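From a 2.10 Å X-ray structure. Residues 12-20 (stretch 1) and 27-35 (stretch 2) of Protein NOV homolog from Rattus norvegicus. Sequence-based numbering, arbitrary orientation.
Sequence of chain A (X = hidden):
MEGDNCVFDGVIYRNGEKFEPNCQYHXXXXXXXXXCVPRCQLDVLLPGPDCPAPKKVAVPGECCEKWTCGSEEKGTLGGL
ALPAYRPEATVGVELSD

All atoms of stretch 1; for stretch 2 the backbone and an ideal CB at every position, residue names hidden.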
# COMPACT_ATOMS: atom_id res chain seq x y z
N ILE A 12 -6.87 -11.01 14.32
CA ILE A 12 -7.50 -12.06 13.52
C ILE A 12 -8.44 -11.40 12.53
O ILE A 12 -9.24 -10.54 12.91
CB ILE A 12 -8.27 -13.06 14.39
CG1 ILE A 12 -7.33 -13.83 15.31
CG2 ILE A 12 -9.10 -14.04 13.50
CD1 ILE A 12 -8.07 -14.58 16.42
N TYR A 13 -8.34 -11.80 11.27
CA TYR A 13 -9.27 -11.37 10.23
C TYR A 13 -9.99 -12.60 9.70
O TYR A 13 -9.37 -13.65 9.49
CB TYR A 13 -8.52 -10.62 9.12
CG TYR A 13 -7.94 -9.32 9.65
CD1 TYR A 13 -8.73 -8.19 9.82
CD2 TYR A 13 -6.61 -9.24 10.02
CE1 TYR A 13 -8.20 -7.00 10.34
CE2 TYR A 13 -6.07 -8.06 10.53
CZ TYR A 13 -6.87 -6.96 10.68
OH TYR A 13 -6.31 -5.81 11.19
N ARG A 14 -11.29 -12.48 9.48
CA ARG A 14 -12.04 -13.65 9.05
C ARG A 14 -11.88 -13.84 7.56
O ARG A 14 -11.51 -12.93 6.82
CB ARG A 14 -13.51 -13.52 9.46
CG ARG A 14 -13.73 -13.79 10.96
CD ARG A 14 -15.16 -13.50 11.42
NE ARG A 14 -15.47 -12.08 11.30
CZ ARG A 14 -16.22 -11.55 10.35
NH1 ARG A 14 -16.77 -12.34 9.42
NH2 ARG A 14 -16.45 -10.24 10.33
N ASN A 15 -12.08 -15.09 7.12
CA ASN A 15 -12.08 -15.42 5.71
C ASN A 15 -13.00 -14.47 4.96
O ASN A 15 -14.11 -14.18 5.41
CB ASN A 15 -12.52 -16.87 5.49
CG ASN A 15 -12.55 -17.26 4.01
OD1 ASN A 15 -11.63 -16.93 3.24
ND2 ASN A 15 -13.60 -17.98 3.60
N GLY A 16 -12.52 -13.95 3.83
CA GLY A 16 -13.27 -12.96 3.10
C GLY A 16 -13.28 -11.55 3.69
O GLY A 16 -13.80 -10.64 3.03
N GLU A 17 -12.74 -11.34 4.89
CA GLU A 17 -12.75 -10.01 5.51
C GLU A 17 -11.66 -9.12 4.90
O GLU A 17 -10.57 -9.58 4.56
CB GLU A 17 -12.56 -10.12 7.03
CG GLU A 17 -12.58 -8.79 7.81
CD GLU A 17 -12.58 -8.95 9.35
OE1 GLU A 17 -12.53 -10.10 9.86
OE2 GLU A 17 -12.65 -7.92 10.05
N LYS A 18 -11.96 -7.82 4.80
CA LYS A 18 -11.07 -6.82 4.24
C LYS A 18 -10.66 -5.79 5.29
O LYS A 18 -11.44 -5.43 6.17
CB LYS A 18 -11.75 -6.10 3.07
CG LYS A 18 -12.02 -6.99 1.86
CD LYS A 18 -12.75 -6.23 0.76
CE LYS A 18 -13.08 -7.14 -0.42
NZ LYS A 18 -11.87 -7.58 -1.18
N PHE A 19 -9.44 -5.29 5.18
CA PHE A 19 -8.97 -4.30 6.15
C PHE A 19 -7.89 -3.45 5.52
O PHE A 19 -7.37 -3.75 4.44
CB PHE A 19 -8.45 -4.96 7.42
CG PHE A 19 -7.23 -5.82 7.19
CD1 PHE A 19 -7.36 -7.09 6.66
CD2 PHE A 19 -5.96 -5.34 7.50
CE1 PHE A 19 -6.25 -7.88 6.44
CE2 PHE A 19 -4.85 -6.14 7.28
CZ PHE A 19 -5.00 -7.42 6.75
N GLU A 20 -7.53 -2.38 6.23
CA GLU A 20 -6.49 -1.46 5.79
C GLU A 20 -5.46 -1.32 6.90
O GLU A 20 -5.76 -0.71 7.95
CB GLU A 20 -7.08 -0.10 5.43
CG GLU A 20 -8.31 -0.21 4.57
CD GLU A 20 -9.02 1.11 4.43
OE1 GLU A 20 -8.37 2.16 4.68
OE2 GLU A 20 -10.22 1.11 4.08
N UNK A 27 -6.28 -4.83 2.05
CA UNK A 27 -5.93 -6.23 2.24
C UNK A 27 -7.18 -7.08 2.39
O UNK A 27 -8.20 -6.63 2.92
CB UNK A 27 -5.03 -6.40 3.46
N UNK A 28 -7.08 -8.32 1.92
CA UNK A 28 -8.17 -9.29 2.03
C UNK A 28 -7.61 -10.60 2.57
O UNK A 28 -6.56 -11.07 2.13
CB UNK A 28 -8.86 -9.51 0.68
N UNK A 29 -8.32 -11.18 3.53
CA UNK A 29 -8.01 -12.51 4.03
C UNK A 29 -8.76 -13.53 3.18
O UNK A 29 -9.98 -13.44 3.02
CB UNK A 29 -8.38 -12.65 5.51
N UNK A 30 -8.03 -14.50 2.63
CA UNK A 30 -8.61 -15.54 1.77
C UNK A 30 -8.08 -16.89 2.23
O UNK A 30 -6.94 -17.24 1.93
CB UNK A 30 -8.28 -15.30 0.30
N UNK A 31 -8.91 -17.65 2.95
CA UNK A 31 -8.59 -19.02 3.34
C UNK A 31 -7.24 -19.10 4.04
O UNK A 31 -6.39 -19.93 3.71
CB UNK A 31 -8.60 -19.94 2.11
N UNK A 32 -7.01 -18.19 4.99
CA UNK A 32 -5.82 -18.23 5.81
C UNK A 32 -4.65 -17.44 5.27
O UNK A 32 -3.61 -17.37 5.94
CB UNK A 32 -5.39 -19.69 6.00
N UNK A 33 -4.76 -16.84 4.09
CA UNK A 33 -3.65 -16.08 3.52
C UNK A 33 -4.11 -14.66 3.20
O UNK A 33 -5.17 -14.47 2.60
CB UNK A 33 -3.11 -16.77 2.26
N UNK A 34 -3.31 -13.67 3.60
CA UNK A 34 -3.60 -12.26 3.34
C UNK A 34 -2.96 -11.85 2.02
O UNK A 34 -1.76 -12.05 1.81
CB UNK A 34 -3.10 -11.38 4.48
N UNK A 35 -3.75 -11.19 1.17
CA UNK A 35 -3.21 -10.47 0.02
C UNK A 35 -3.64 -9.02 0.13
O UNK A 35 -4.70 -8.71 0.69
CB UNK A 35 -3.68 -11.09 -1.30

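Position 27 pairs with Phe19 in an antiparallel bridge. Phe19 N donates to O of 27 (2.9 Å), and N of 27 donates to Phe19 O (2.8 Å). The ideal CB lies 3.4 Å from Phe19 CZ, on the same side of the sheet as the ring. That is tight, so a slim side chain suits: alanine, serine or cysteine. The residue is Cys27. Its CB sits over the ring face, 3.6 Å from the centroid of Phe19, a CH-pi contact. SG lies obliquely to the ring and is bonded covalently elsewhere in the structure.

Position 28 pairs with Lys18 without backbone hydrogen bonds between the two. Its CB shares a face with the Lys18 side chain and lies 4.0 Å from Lys18 NZ. An acceptor would suit: threonine, serine, asparagine or an acid. The residue is Thr28. With chi1 in the m well, OG1 accepts a hydrogen bond from Lys18 NZ (2.9 Å).

Position 29 is held by its backbone: N donates to Glu17 O (2.9 Å), and O accepts from Gly16 N (2.7 Å). The CB points toward stretch 1, 3.4 Å from Arg14 O and 4.1 Å from Tyr13 CB. A small or medium side chain fits best, such as alanine, serine, cysteine or valine. The residue is Cys29. Its CB packs against Tyr13 CB, SG comes within 3.5 Å of Tyr13 O, and the sulfur is bonded covalently elsewhere in the structure.

Position 30 points its CB away from stretch 1, so many residues would do, polar ones included. It is Arg30, an extended chain.

Position 31 has phi/psi of 53/47, in a type I' turn. Asparagine, glycine or aspartate tolerate this best. The CB points away, but N donates to Asn15 OD1 (2.8 Å). The residue is Asp31, whose OD1 comes back to 3.5 Å from Asn15 OD1 and is hydrogen-bonded elsewhere in the structure.

Position 32 has phi 91 and psi -4. A CB here would jam against the preceding carbonyl oxygen, which calls for glycine. It is Gly32.

Position 33 is out of reach, so many residues would do. It is Gln33.

Position 34 points its CB toward stretch 1, 4.9 Å from Phe19 CZ. The gap leaves room for a branched or longer apolar chain: isoleucine, leucine, valine or methionine. It is Ile34, whose CD1 meets the ring edge 3.5 Å from Phe19 CE1.

Position 35 is out of reach, and stretch 1 sets no preference. It is Gly35.

Stretch 2 (27-35) CTCRDGQIG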
# COMPACT_ATOMS: atom_id res chain seq x y z
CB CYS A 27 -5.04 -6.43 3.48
SG CYS A 27 -3.46 -5.51 3.42
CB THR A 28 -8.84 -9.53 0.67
OG1 THR A 28 -9.37 -8.29 0.19
CG2 THR A 28 -9.99 -10.58 0.78
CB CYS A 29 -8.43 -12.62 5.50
SG CYS A 29 -8.40 -14.30 6.14
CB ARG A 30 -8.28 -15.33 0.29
CG ARG A 30 -8.61 -13.96 -0.31
CD ARG A 30 -8.36 -13.93 -1.82
NE ARG A 30 -8.51 -12.58 -2.36
CZ ARG A 30 -7.55 -11.66 -2.33
NH1 ARG A 30 -7.77 -10.45 -2.84
NH2 ARG A 30 -6.37 -11.94 -1.79
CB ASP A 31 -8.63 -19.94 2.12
CG ASP A 31 -9.96 -19.87 1.39
OD1 ASP A 31 -11.00 -20.19 2.01
OD2 ASP A 31 -9.99 -19.44 0.22
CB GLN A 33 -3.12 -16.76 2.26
CG GLN A 33 -2.00 -15.99 1.59
CD GLN A 33 -1.34 -16.83 0.52
OE1 GLN A 33 -2.01 -17.45 -0.30
NE2 GLN A 33 -0.02 -16.89 0.55
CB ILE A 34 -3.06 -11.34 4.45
CG1 ILE A 34 -3.69 -11.65 5.80
CG2 ILE A 34 -3.30 -9.86 4.04
CD1 ILE A 34 -5.11 -11.19 5.93
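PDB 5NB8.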